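PDB 7D39: Cd1 from Flavonifractor plautii, which probably acts as an FMN-dependent ene-reductase that reduces flavones and flavonols, the opening step in their breakdown by gut bacteria. Local coordinates for residues Asp16-Ile20 with Glu34-Leu38; Met142-Asp148 with Val173-Leu178; Asp170-Phe174 with Arg189-Ile193. All blocks are in the same frame, centred on the assembly; numbering follows the deposited sequence.

Contact 1. Residues Asp16-Ile20 with Glu34-Leu38; sequences DGMCI and EFIQL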
ATOM      1  N   ASP A  16     -12.811   4.457 -13.104  1.00 21.18           N
ATOM      2  CA  ASP A  16     -13.967   3.571 -12.996  1.00 22.30           C
ATOM      3  C   ASP A  16     -13.983   2.576 -14.144  1.00 21.26           C
ATOM      4  O   ASP A  16     -14.145   1.368 -13.935  1.00 24.42           O
ATOM      5  CB  ASP A  16     -15.276   4.376 -13.003  1.00 20.72           C
ATOM      6  CG  ASP A  16     -15.599   5.039 -11.663  1.00 23.43           C
ATOM      7  OD1 ASP A  16     -14.746   5.099 -10.746  1.00 20.23           O
ATOM      8  OD2 ASP A  16     -16.733   5.537 -11.531  1.00 20.52           O
ATOM      9  N   GLY A  17     -13.834   3.078 -15.373  1.00 23.66           N
ATOM     10  CA  GLY A  17     -13.892   2.213 -16.551  1.00 22.15           C
ATOM     11  C   GLY A  17     -12.824   1.138 -16.550  1.00 24.19           C
ATOM     12  O   GLY A  17     -13.118  -0.043 -16.739  1.00 26.97           O
HETATM   13  N   MSE A  18     -11.571   1.529 -16.314  1.00 22.82           N
HETATM   14  CA  MSE A  18     -10.464   0.579 -16.261  1.00 22.16           C
HETATM   15  C   MSE A  18     -10.695  -0.439 -15.165  1.00 27.51           C
HETATM   16  O   MSE A  18     -10.400  -1.631 -15.317  1.00 22.77           O
HETATM   17  CB  MSE A  18      -9.132   1.296 -16.016  1.00 21.70           C
HETATM   18  CG  MSE A  18      -8.785   2.278 -17.103  1.00 21.74           C
HETATM   19 SE   MSE A  18      -8.218   1.346 -18.737  1.00 33.52          SE
HETATM   20  CE  MSE A  18      -6.412   0.846 -18.160  1.00 27.44           C
ATOM     21  N   CYS A  19     -11.197   0.050 -14.033  1.00 21.68           N
ATOM     22  CA  CYS A  19     -11.493  -0.845 -12.929  1.00 23.29           C
ATOM     23  C   CYS A  19     -12.579  -1.840 -13.329  1.00 23.35           C
ATOM     24  O   CYS A  19     -12.446  -3.052 -13.113  1.00 23.76           O
ATOM     25  CB  CYS A  19     -11.904  -0.035 -11.702  1.00 21.35           C
ATOM     26  SG  CYS A  19     -12.092  -1.043 -10.223  1.00 25.34           S
ATOM     27  N   ILE A  20     -13.651  -1.350 -13.941  1.00 22.65           N
ATOM     28  CA  ILE A  20     -14.738  -2.248 -14.302  1.00 23.86           C
ATOM     29  C   ILE A  20     -14.292  -3.211 -15.395  1.00 26.64           C
ATOM     30  O   ILE A  20     -14.611  -4.403 -15.362  1.00 27.65           O
ATOM     31  CB  ILE A  20     -15.978  -1.429 -14.692  1.00 23.48           C
ATOM     32  CG1 ILE A  20     -16.550  -0.769 -13.426  1.00 22.99           C
ATOM     33  CG2 ILE A  20     -17.013  -2.313 -15.368  1.00 25.13           C
ATOM     34  CD1 ILE A  20     -17.433   0.427 -13.702  1.00 22.88           C
ATOM     35  N   GLU A  34     -17.427  -7.247  -7.425  1.00 28.40           N
ATOM     36  CA  GLU A  34     -18.066  -6.144  -6.739  1.00 26.69           C
ATOM     37  C   GLU A  34     -17.238  -4.892  -6.995  1.00 26.16           C
ATOM     38  O   GLU A  34     -16.012  -4.956  -7.144  1.00 25.63           O
ATOM     39  CB  GLU A  34     -18.187  -6.439  -5.238  1.00 24.79           C
ATOM     40  CG  GLU A  34     -18.864  -5.341  -4.423  1.00 32.93           C
ATOM     41  CD  GLU A  34     -19.045  -5.732  -2.954  1.00 46.75           C
ATOM     42  OE1 GLU A  34     -18.490  -6.772  -2.529  1.00 43.65           O
ATOM     43  OE2 GLU A  34     -19.744  -4.992  -2.228  1.00 50.19           O
ATOM     44  N   PHE A  35     -17.912  -3.748  -7.036  1.00 24.56           N
ATOM     45  CA  PHE A  35     -17.273  -2.483  -7.372  1.00 22.73           C
ATOM     46  C   PHE A  35     -17.578  -1.462  -6.290  1.00 25.56           C
ATOM     47  O   PHE A  35     -18.725  -1.351  -5.848  1.00 24.49           O
ATOM     48  CB  PHE A  35     -17.763  -1.992  -8.737  1.00 23.29           C
ATOM     49  CG  PHE A  35     -17.248  -0.646  -9.130  1.00 23.69           C
ATOM     50  CD1 PHE A  35     -15.891  -0.414  -9.269  1.00 23.33           C
ATOM     51  CD2 PHE A  35     -18.130   0.386  -9.390  1.00 22.19           C
ATOM     52  CE1 PHE A  35     -15.428   0.843  -9.634  1.00 22.22           C
ATOM     53  CE2 PHE A  35     -17.675   1.625  -9.769  1.00 21.64           C
ATOM     54  CZ  PHE A  35     -16.327   1.857  -9.891  1.00 21.11           C
ATOM     55  N   ILE A  36     -16.554  -0.727  -5.859  1.00 21.55           N
ATOM     56  CA  ILE A  36     -16.714   0.365  -4.903  1.00 23.36           C
ATOM     57  C   ILE A  36     -16.125   1.636  -5.511  1.00 23.96           C
ATOM     58  O   ILE A  36     -14.957   1.659  -5.918  1.00 22.89           O
ATOM     59  CB  ILE A  36     -16.061   0.053  -3.544  1.00 20.91           C
ATOM     60  CG1 ILE A  36     -16.880  -1.001  -2.800  1.00 21.58           C
ATOM     61  CG2 ILE A  36     -15.972   1.302  -2.695  1.00 20.41           C
ATOM     62  CD1 ILE A  36     -16.265  -1.404  -1.444  1.00 21.49           C
ATOM     63  N   GLN A  37     -16.940   2.685  -5.579  1.00 25.67           N
ATOM     64  CA  GLN A  37     -16.523   3.999  -6.052  1.00 20.81           C
ATOM     65  C   GLN A  37     -16.241   4.867  -4.826  1.00 22.00           C
ATOM     66  O   GLN A  37     -17.148   5.134  -4.038  1.00 26.18           O
ATOM     67  CB  GLN A  37     -17.621   4.607  -6.930  1.00 20.53           C
ATOM     68  CG  GLN A  37     -17.127   5.298  -8.205  1.00 20.14           C
ATOM     69  CD  GLN A  37     -16.305   6.524  -7.906  1.00 24.11           C
ATOM     70  OE1 GLN A  37     -16.580   7.245  -6.945  1.00 24.96           O
ATOM     71  NE2 GLN A  37     -15.283   6.767  -8.717  1.00 19.26           N
ATOM     72  N   LEU A  38     -14.986   5.293  -4.648  1.00 23.63           N
ATOM     73  CA  LEU A  38     -14.623   5.941  -3.385  1.00 21.76           C
ATOM     74  C   LEU A  38     -15.260   7.315  -3.195  1.00 19.36           C
ATOM     75  O   LEU A  38     -15.335   7.781  -2.050  1.00 21.60           O
ATOM     76  CB  LEU A  38     -13.105   6.078  -3.257  1.00 19.33           C
ATOM     77  CG  LEU A  38     -12.292   4.783  -3.118  1.00 20.46           C
ATOM     78  CD1 LEU A  38     -10.789   5.061  -3.027  1.00 17.94           C
ATOM     79  CD2 LEU A  38     -12.776   3.979  -1.912  1.00 18.69           C
TER
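Phe35 lays its ring against one flank of the helical turn Asp16-Ile20, with Ile20 over one face and Cys19 and Asp16 at the edge. Ile20 makes a CH-pi contact through CG1, 4.2 Å from the centroid of the Phe35 ring and only 7° off its normal; a purely aliphatic, beta-branched side chain offers C-H groups to the flat ring face. At the ring edge, Cys19 SG lies 3.9 Å from Phe35 CE1, a sulfur-aromatic contact that a small side chain can make because its CA-CB bond already points toward the strand. Next to this apolar patch is one strong polar link: Gln37 NE2 donates to Asp16 OD1 at 2.7 Å with an almost straight N-H...O angle of 178°. The buried carboxylate is well satisfied, since Asp16 OD1 also bonds to Ser7 OG and Asp16 OD2 to the backbone nitrogen of Asn12; the Asp16 side chain lies about 6 Å from the bound FMN. Helix and strand segments run nearly antiparallel, at 164° with their axes 10.0 Å apart, as expected where a helix returns over the sheet in a beta-alpha-beta crossover. That unit is strand 2-7, helix 14-28 and strand 32-37, part of the flavodoxin-like fold. Strand 32-37 forms an edge of the parallel sheet beside strand 2-7; Phe35 faces helix 14-28, whereas Ile36 points away from it and packs on helix 70-79.

Contact 2. Residues Met142-Asp148 with Val173-Leu178; sequences MSVGGSD and VFPWAL. With FMN (flavin mononucleotide), chain B.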
HETATM    1  N   MSE A 142      -3.661  -0.130 -10.607  1.00 20.71           N
HETATM    2  CA  MSE A 142      -3.493   0.585 -11.856  1.00 20.80           C
HETATM    3  C   MSE A 142      -3.468   2.054 -11.491  1.00 20.74           C
HETATM    4  O   MSE A 142      -4.328   2.506 -10.754  1.00 22.14           O
HETATM    5  CB  MSE A 142      -4.626   0.272 -12.826  1.00 21.11           C
HETATM    6  CG  MSE A 142      -4.788  -1.206 -13.137  1.00 23.60           C
HETATM    7 SE   MSE A 142      -6.195  -1.524 -14.492  1.00 31.62          SE
HETATM    8  CE  MSE A 142      -7.751  -1.324 -13.331  1.00 21.83           C
ATOM      9  N   SER A 143      -2.465   2.785 -11.963  1.00 21.44           N
ATOM     10  CA  SER A 143      -2.385   4.224 -11.770  1.00 19.62           C
ATOM     11  C   SER A 143      -2.587   4.883 -13.122  1.00 19.82           C
ATOM     12  O   SER A 143      -1.894   4.543 -14.084  1.00 23.05           O
ATOM     13  CB  SER A 143      -1.036   4.639 -11.177  1.00 19.56           C
ATOM     14  OG  SER A 143      -0.802   3.997  -9.942  1.00 21.30           O
ATOM     15  N   VAL A 144      -3.548   5.800 -13.198  1.00 19.46           N
ATOM     16  CA  VAL A 144      -3.964   6.420 -14.453  1.00 19.67           C
ATOM     17  C   VAL A 144      -3.757   7.920 -14.342  1.00 20.03           C
ATOM     18  O   VAL A 144      -4.364   8.573 -13.487  1.00 18.83           O
ATOM     19  CB  VAL A 144      -5.430   6.105 -14.789  1.00 19.74           C
ATOM     20  CG1 VAL A 144      -5.777   6.650 -16.167  1.00 20.10           C
ATOM     21  CG2 VAL A 144      -5.692   4.593 -14.701  1.00 20.12           C
ATOM     22  N   GLY A 145      -2.921   8.476 -15.223  1.00 19.62           N
ATOM     23  CA  GLY A 145      -2.583   9.881 -15.183  1.00 19.39           C
ATOM     24  C   GLY A 145      -2.936  10.588 -16.481  1.00 21.28           C
ATOM     25  O   GLY A 145      -3.184   9.962 -17.512  1.00 26.42           O
ATOM     26  N   GLY A 146      -2.942  11.916 -16.417  1.00 21.91           N
ATOM     27  CA  GLY A 146      -3.127  12.710 -17.617  1.00 20.91           C
ATOM     28  C   GLY A 146      -1.872  12.918 -18.443  1.00 20.66           C
ATOM     29  O   GLY A 146      -1.955  13.148 -19.650  1.00 28.67           O
ATOM     30  N   SER A 147      -0.696  12.834 -17.815  1.00 23.82           N
ATOM     31  CA  SER A 147       0.561  13.163 -18.495  1.00 22.03           C
ATOM     32  C   SER A 147       1.618  12.087 -18.282  1.00 21.34           C
ATOM     33  O   SER A 147       1.280  10.926 -18.061  1.00 23.41           O
ATOM     34  CB  SER A 147       1.105  14.505 -18.005  1.00 23.98           C
ATOM     35  OG  SER A 147       1.615  14.387 -16.685  1.00 32.30           O
ATOM     36  N   ASP A 148       2.899  12.454 -18.358  1.00 21.75           N
ATOM     37  CA  ASP A 148       3.979  11.543 -18.001  1.00 22.11           C
ATOM     38  C   ASP A 148       4.587  11.864 -16.634  1.00 27.37           C
ATOM     39  O   ASP A 148       5.660  11.361 -16.300  1.00 30.34           O
ATOM     40  CB  ASP A 148       5.062  11.544 -19.088  1.00 34.52           C
ATOM     41  CG  ASP A 148       5.754  12.889 -19.238  1.00 37.51           C
ATOM     42  OD1 ASP A 148       5.319  13.867 -18.606  1.00 41.31           O
ATOM     43  OD2 ASP A 148       6.735  12.969 -20.011  1.00 48.52           O
ATOM     44  N   VAL A 173       1.157   1.420 -14.564  1.00 24.09           N
ATOM     45  CA  VAL A 173       1.035   2.866 -14.706  1.00 23.73           C
ATOM     46  C   VAL A 173       0.567   3.181 -16.116  1.00 22.97           C
ATOM     47  O   VAL A 173       1.115   2.641 -17.085  1.00 23.00           O
ATOM     48  CB  VAL A 173       2.365   3.587 -14.425  1.00 28.72           C
ATOM     49  CG1 VAL A 173       2.247   5.053 -14.820  1.00 30.13           C
ATOM     50  CG2 VAL A 173       2.698   3.489 -12.982  1.00 35.73           C
ATOM     51  N   PHE A 174      -0.413   4.085 -16.238  1.00 21.69           N
ATOM     52  CA  PHE A 174      -0.940   4.506 -17.543  1.00 21.99           C
ATOM     53  C   PHE A 174      -0.753   6.007 -17.725  1.00 25.80           C
ATOM     54  O   PHE A 174      -1.617   6.802 -17.328  1.00 21.08           O
ATOM     55  CB  PHE A 174      -2.412   4.130 -17.695  1.00 21.86           C
ATOM     56  CG  PHE A 174      -2.672   2.646 -17.648  1.00 22.31           C
ATOM     57  CD1 PHE A 174      -2.610   1.885 -18.803  1.00 23.21           C
ATOM     58  CD2 PHE A 174      -2.971   2.019 -16.448  1.00 21.98           C
ATOM     59  CE1 PHE A 174      -2.853   0.524 -18.765  1.00 23.64           C
ATOM     60  CE2 PHE A 174      -3.215   0.662 -16.403  1.00 23.06           C
ATOM     61  CZ  PHE A 174      -3.160  -0.087 -17.563  1.00 23.30           C
ATOM     62  N   PRO A 175       0.344   6.444 -18.335  1.00 24.29           N
ATOM     63  CA  PRO A 175       0.517   7.871 -18.611  1.00 21.92           C
ATOM     64  C   PRO A 175      -0.280   8.293 -19.837  1.00 23.00           C
ATOM     65  O   PRO A 175      -0.751   7.467 -20.622  1.00 24.54           O
ATOM     66  CB  PRO A 175       2.024   8.006 -18.848  1.00 22.47           C
ATOM     67  CG  PRO A 175       2.389   6.680 -19.479  1.00 23.25           C
ATOM     68  CD  PRO A 175       1.491   5.644 -18.803  1.00 22.91           C
ATOM     69  N   TRP A 176      -0.460   9.612 -19.960  1.00 26.63           N
ATOM     70  CA  TRP A 176      -1.176  10.222 -21.088  1.00 26.41           C
ATOM     71  C   TRP A 176      -2.528   9.561 -21.305  1.00 22.15           C
ATOM     72  O   TRP A 176      -2.893   9.209 -22.431  1.00 24.38           O
ATOM     73  CB  TRP A 176      -0.347  10.155 -22.379  1.00 23.12           C
ATOM     74  CG  TRP A 176       1.003  10.781 -22.254  1.00 24.12           C
ATOM     75  CD1 TRP A 176       2.210  10.141 -22.240  1.00 29.49           C
ATOM     76  CD2 TRP A 176       1.290  12.178 -22.123  1.00 26.32           C
ATOM     77  NE1 TRP A 176       3.236  11.055 -22.097  1.00 31.79           N
ATOM     78  CE2 TRP A 176       2.699  12.311 -22.024  1.00 27.56           C
ATOM     79  CE3 TRP A 176       0.497  13.331 -22.081  1.00 22.75           C
ATOM     80  CZ2 TRP A 176       3.327  13.544 -21.887  1.00 25.73           C
ATOM     81  CZ3 TRP A 176       1.126  14.559 -21.934  1.00 27.24           C
ATOM     82  CH2 TRP A 176       2.530  14.653 -21.843  1.00 26.42           C
ATOM     83  N   ALA A 177      -3.279   9.390 -20.214  1.00 21.51           N
ATOM     84  CA  ALA A 177      -4.424   8.485 -20.202  1.00 21.52           C
ATOM     85  C   ALA A 177      -5.771   9.195 -20.054  1.00 27.74           C
ATOM     86  O   ALA A 177      -6.750   8.565 -19.647  1.00 31.48           O
ATOM     87  CB  ALA A 177      -4.244   7.450 -19.091  1.00 21.26           C
ATOM     88  N   LEU A 178      -5.854  10.484 -20.392  1.00 21.11           N
ATOM     89  CA  LEU A 178      -7.136  11.174 -20.325  1.00 21.88           C
ATOM     90  C   LEU A 178      -8.136  10.558 -21.291  1.00 26.83           C
ATOM     91  O   LEU A 178      -9.332  10.480 -20.987  1.00 23.69           O
ATOM     92  CB  LEU A 178      -6.974  12.662 -20.632  1.00 20.90           C
ATOM     93  CG  LEU A 178      -6.428  13.631 -19.588  1.00 26.53           C
ATOM     94  CD1 LEU A 178      -6.696  15.053 -20.050  1.00 26.93           C
ATOM     95  CD2 LEU A 178      -7.051  13.392 -18.241  1.00 20.71           C
TER
HETATM   96  N1  FMN B 401      -1.775  13.405 -14.141  1.00 21.79           N
HETATM   97  C2  FMN B 401      -0.527  12.995 -14.317  1.00 23.32           C
HETATM   98  O2  FMN B 401      -0.430  12.264 -15.306  1.00 27.42           O
HETATM   99  N3  FMN B 401       0.486  13.374 -13.491  1.00 25.99           N
HETATM  100  C4  FMN B 401       0.203  14.171 -12.435  1.00 22.46           C
HETATM  101  O4  FMN B 401       1.000  14.590 -11.617  1.00 26.49           O
HETATM  102  C4A FMN B 401      -1.178  14.637 -12.235  1.00 20.73           C
HETATM  103  N5  FMN B 401      -1.528  15.420 -11.244  1.00 22.19           N
HETATM  104  C5A FMN B 401      -2.778  15.822 -11.019  1.00 19.89           C
HETATM  105  C6  FMN B 401      -3.121  16.641  -9.958  1.00 17.83           C
HETATM  106  C7  FMN B 401      -4.432  17.049  -9.748  1.00 22.19           C
HETATM  107  C7M FMN B 401      -4.786  17.952  -8.596  1.00 17.62           C
HETATM  108  C8  FMN B 401      -5.484  16.617 -10.700  1.00 22.87           C
HETATM  109  C8M FMN B 401      -6.903  17.070 -10.501  1.00 18.60           C
HETATM  110  C9  FMN B 401      -5.128  15.807 -11.765  1.00 20.94           C
HETATM  111  C9A FMN B 401      -3.825  15.390 -11.950  1.00 17.75           C
HETATM  112  N10 FMN B 401      -3.473  14.589 -13.042  1.00 18.09           N
HETATM  113  C10 FMN B 401      -2.165  14.188 -13.168  1.00 18.31           C
HETATM  114  C1' FMN B 401      -4.529  14.135 -13.940  1.00 18.32           C
HETATM  115  C2' FMN B 401      -5.298  12.953 -13.334  1.00 21.95           C
HETATM  116  O2' FMN B 401      -4.493  11.805 -13.149  1.00 18.78           O
HETATM  117  C3' FMN B 401      -6.569  12.641 -14.177  1.00 18.42           C
HETATM  118  O3' FMN B 401      -7.461  13.721 -14.171  1.00 22.49           O
HETATM  119  C4' FMN B 401      -7.265  11.329 -13.739  1.00 18.40           C
HETATM  120  O4' FMN B 401      -6.545  10.177 -14.141  1.00 18.68           O
HETATM  121  C5' FMN B 401      -8.697  11.296 -14.243  1.00 18.64           C
HETATM  122  O5' FMN B 401      -9.364  10.131 -13.898  1.00 20.21           O
HETATM  123  P   FMN B 401     -10.839   9.861 -13.706  1.00 19.94           P
HETATM  124  O1P FMN B 401     -10.993   8.575 -13.209  1.00 29.01           O
HETATM  125  O2P FMN B 401     -11.293  10.799 -12.764  1.00 18.53           O
HETATM  126  O3P FMN B 401     -11.324   9.954 -15.046  1.00 19.31           O
HETATM  127  O   HOH W   1      -3.942  12.349 -21.653  1.00 23.02           O
HETATM  128  O   HOH W   2       6.257  10.573 -22.261  1.00 46.74           O
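Main-chain groups do most of the bonding between these neighbouring strand ends. Phe174 N donates to Ser143 O (2.7 Å) and Gly145 N to Phe174 O (3.0 Å), in parallel pairing; further along, Ala177 N donates to Gly145 O (2.8 Å) and Trp176 N to Ser147 O (2.9 Å). Water 1 links Gly146 O (2.9 Å) to Leu178 N (3.0 Å). In this flavodoxin-like fold the flavin binds at the C-terminal ends of the parallel strands, and the loop after strand 138-144 offers its backbone to FMN: Gly146 N donates to N1 (3.0 Å), Ser147 N to O2 (2.6 Å), while Val144 O accepts from O4' (2.8 Å). Glycine suits position 145 because a CB there would clash with flavin O2. Ser143 OG pairs with Thr153 and Ser147 OG with the backbone nitrogen of Trp149. Trp176 covers the loop with its six-membered ring, whose centroid is 3.8 Å from Ser147 CA, and its NE1 donates to water 2 at 3.1 Å.

Contact 3. Residues Asp170-Phe174 with Arg189-Ile193; sequences DNEVF and RAHQI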
ATOM      1  N   ASP A 170      -0.224  -7.291 -10.169  1.00 28.27           N
ATOM      2  CA  ASP A 170       0.150  -6.267 -11.129  1.00 24.76           C
ATOM      3  C   ASP A 170       0.217  -4.908 -10.442  1.00 27.74           C
ATOM      4  O   ASP A 170      -0.431  -4.685  -9.421  1.00 29.90           O
ATOM      5  CB  ASP A 170      -0.834  -6.223 -12.307  1.00 24.89           C
ATOM      6  CG  ASP A 170      -0.528  -7.295 -13.342  1.00 33.52           C
ATOM      7  OD1 ASP A 170       0.552  -7.199 -13.964  1.00 28.19           O
ATOM      8  OD2 ASP A 170      -1.351  -8.226 -13.510  1.00 26.48           O
ATOM      9  N   ASN A 171       1.025  -3.996 -11.012  1.00 23.66           N
ATOM     10  CA  ASN A 171       1.188  -2.649 -10.473  1.00 24.43           C
ATOM     11  C   ASN A 171       1.529  -1.737 -11.660  1.00 22.87           C
ATOM     12  O   ASN A 171       2.671  -1.359 -11.909  1.00 26.15           O
ATOM     13  CB  ASN A 171       2.257  -2.606  -9.381  1.00 22.80           C
ATOM     14  CG  ASN A 171       2.295  -1.296  -8.690  1.00 24.18           C
ATOM     15  OD1 ASN A 171       1.612  -0.364  -9.098  1.00 25.91           O
ATOM     16  ND2 ASN A 171       3.093  -1.195  -7.635  1.00 27.48           N
ATOM     17  N   GLU A 172       0.498  -1.367 -12.412  1.00 22.65           N
ATOM     18  CA  GLU A 172       0.647  -0.815 -13.753  1.00 26.81           C
ATOM     19  C   GLU A 172       0.387   0.690 -13.754  1.00 22.19           C
ATOM     20  O   GLU A 172      -0.498   1.175 -13.045  1.00 24.13           O
ATOM     21  CB  GLU A 172      -0.309  -1.521 -14.725  1.00 28.22           C
ATOM     22  CG  GLU A 172      -0.128  -1.183 -16.198  1.00 29.90           C
ATOM     23  CD  GLU A 172       1.134  -1.763 -16.766  1.00 41.59           C
ATOM     24  OE1 GLU A 172       2.235  -1.240 -16.463  1.00 50.16           O
ATOM     25  OE2 GLU A 172       1.025  -2.757 -17.506  1.00 47.08           O
ATOM     26  N   VAL A 173       1.157   1.420 -14.564  1.00 24.09           N
ATOM     27  CA  VAL A 173       1.035   2.866 -14.706  1.00 23.73           C
ATOM     28  C   VAL A 173       0.567   3.181 -16.116  1.00 22.97           C
ATOM     29  O   VAL A 173       1.115   2.641 -17.085  1.00 23.00           O
ATOM     30  CB  VAL A 173       2.365   3.587 -14.425  1.00 28.72           C
ATOM     31  CG1 VAL A 173       2.247   5.053 -14.820  1.00 30.13           C
ATOM     32  CG2 VAL A 173       2.698   3.489 -12.982  1.00 35.73           C
ATOM     33  N   PHE A 174      -0.413   4.085 -16.238  1.00 21.69           N
ATOM     34  CA  PHE A 174      -0.940   4.506 -17.543  1.00 21.99           C
ATOM     35  C   PHE A 174      -0.753   6.007 -17.725  1.00 25.80           C
ATOM     36  O   PHE A 174      -1.617   6.802 -17.328  1.00 21.08           O
ATOM     37  CB  PHE A 174      -2.412   4.130 -17.695  1.00 21.86           C
ATOM     38  CG  PHE A 174      -2.672   2.646 -17.648  1.00 22.31           C
ATOM     39  CD1 PHE A 174      -2.610   1.885 -18.803  1.00 23.21           C
ATOM     40  CD2 PHE A 174      -2.971   2.019 -16.448  1.00 21.98           C
ATOM     41  CE1 PHE A 174      -2.853   0.524 -18.765  1.00 23.64           C
ATOM     42  CE2 PHE A 174      -3.215   0.662 -16.403  1.00 23.06           C
ATOM     43  CZ  PHE A 174      -3.160  -0.087 -17.563  1.00 23.30           C
ATOM     44  N   ARG A 189      -5.407  -4.105 -21.682  1.00 27.20           N
ATOM     45  CA  ARG A 189      -4.453  -4.358 -20.603  1.00 29.12           C
ATOM     46  C   ARG A 189      -5.140  -4.369 -19.240  1.00 25.93           C
ATOM     47  O   ARG A 189      -4.805  -5.188 -18.378  1.00 29.39           O
ATOM     48  CB  ARG A 189      -3.333  -3.319 -20.641  1.00 32.45           C
ATOM     49  CG  ARG A 189      -2.321  -3.455 -19.520  1.00 33.58           C
ATOM     50  CD  ARG A 189      -1.366  -4.639 -19.735  1.00 40.97           C
ATOM     51  NE  ARG A 189      -0.377  -4.700 -18.664  1.00 41.69           N
ATOM     52  CZ  ARG A 189      -0.085  -5.791 -17.962  1.00 44.60           C
ATOM     53  NH1 ARG A 189      -0.680  -6.945 -18.232  1.00 38.38           N
ATOM     54  NH2 ARG A 189       0.818  -5.724 -16.992  1.00 43.62           N
ATOM     55  N   ALA A 190      -6.101  -3.469 -19.019  1.00 25.23           N
ATOM     56  CA  ALA A 190      -6.915  -3.565 -17.810  1.00 29.25           C
ATOM     57  C   ALA A 190      -7.647  -4.897 -17.756  1.00 28.28           C
ATOM     58  O   ALA A 190      -7.726  -5.528 -16.697  1.00 33.27           O
ATOM     59  CB  ALA A 190      -7.916  -2.409 -17.741  1.00 24.04           C
ATOM     60  N   HIS A 191      -8.188  -5.339 -18.894  1.00 26.09           N
ATOM     61  CA  HIS A 191      -8.860  -6.628 -18.949  1.00 26.88           C
ATOM     62  C   HIS A 191      -7.926  -7.767 -18.527  1.00 29.92           C
ATOM     63  O   HIS A 191      -8.304  -8.635 -17.733  1.00 30.51           O
ATOM     64  CB  HIS A 191      -9.395  -6.870 -20.363  1.00 27.70           C
ATOM     65  CG  HIS A 191     -10.261  -8.085 -20.469  1.00 28.94           C
ATOM     66  ND1 HIS A 191     -11.627  -8.040 -20.293  1.00 28.51           N
ATOM     67  CD2 HIS A 191      -9.956  -9.381 -20.716  1.00 36.28           C
ATOM     68  CE1 HIS A 191     -12.127  -9.257 -20.434  1.00 30.84           C
ATOM     69  NE2 HIS A 191     -11.135 -10.087 -20.698  1.00 37.00           N
ATOM     70  N   GLN A 192      -6.709  -7.803 -19.076  1.00 27.77           N
ATOM     71  CA  GLN A 192      -5.764  -8.851 -18.694  1.00 30.51           C
ATOM     72  C   GLN A 192      -5.412  -8.776 -17.211  1.00 33.17           C
ATOM     73  O   GLN A 192      -5.315  -9.809 -16.532  1.00 31.47           O
ATOM     74  CB  GLN A 192      -4.496  -8.762 -19.535  1.00 28.90           C
ATOM     75  CG  GLN A 192      -3.591  -9.951 -19.350  1.00 29.81           C
ATOM     76  CD  GLN A 192      -4.199 -11.231 -19.924  1.00 38.75           C
ATOM     77  OE1 GLN A 192      -4.725 -11.236 -21.037  1.00 41.62           O
ATOM     78  NE2 GLN A 192      -4.149 -12.317 -19.150  1.00 36.69           N
ATOM     79  N   ILE A 193      -5.214  -7.564 -16.689  1.00 29.40           N
ATOM     80  CA  ILE A 193      -4.938  -7.408 -15.263  1.00 26.01           C
ATOM     81  C   ILE A 193      -6.059  -8.030 -14.434  1.00 31.35           C
ATOM     82  O   ILE A 193      -5.818  -8.657 -13.393  1.00 26.02           O
ATOM     83  CB  ILE A 193      -4.717  -5.919 -14.932  1.00 26.78           C
ATOM     84  CG1 ILE A 193      -3.353  -5.490 -15.475  1.00 25.15           C
ATOM     85  CG2 ILE A 193      -4.826  -5.633 -13.424  1.00 24.24           C
ATOM     86  CD1 ILE A 193      -2.976  -4.065 -15.166  1.00 25.74           C
TER
HETATM   87  O   HOH W   3      -3.542  -8.602 -11.790  1.00 28.94           O
HETATM   88  O   HOH W   4       0.860  -8.627 -16.288  1.00 38.29           O
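This is a mixed salt-bridge and apolar contact between the edge strand 167-174 of the flavodoxin-like parallel sheet and helix 184-202, which lies against one face of that sheet. The two segments run almost antiparallel, 167° apart in direction and 10.5 Å between axes. Asp170, Glu172 and Phe174, alternate residues of the strand, all direct their CA-CB bonds toward the helix. Arg189, one turn before Ile193, answers them with a side chain long enough to bridge two acids. Its NE donates to Glu172 OE2 at 2.7 Å, the shortest link of the network, and NH2 adds a weak bond to the same oxygen at 3.0 Å. The salt bridge from Arg189 NH2 to Asp170 OD1 is longer, 3.4 Å, and its hydrogen bond is weak. The aliphatic part of Arg189 is also used: CG meets the edge of the aromatic ring at Phe174 CZ, 4.0 Å away. Ile193 supplies the apolar counterpart, CD1 packing on Glu172 CB at 3.7 Å, while Met142 of the adjacent strand touches Ile193 too. Asp170 OD2 is bonded to Asn196 ND2, further along the helix, and water 3 donates to both Asp170 OD2 and Ile193 O, each at 2.8 Å.

How the contacts relate
All three contacts meet on one parallel sheet, contact 1 at the edge strand 32-37 and contacts 2 and 3 at the other edge strand, 167-174. Contacts 1 and 3 are buried helix-on-strand packings, but a single neutral-to-acid hydrogen bond beside an aromatic ring serves the first, whereas a charged network with waters serves the third. Contact 2 is only partly buried: strand pairing gives way to loops at the flavin, and backbone groups carry the chemistry. Contacts 2 and 3 share Val173 and Phe174. Met18 of helix 14-28 ties the set together, its CE 3.4 Å from Phe174 CZ and its O 3.6 Å from Ala190 CB.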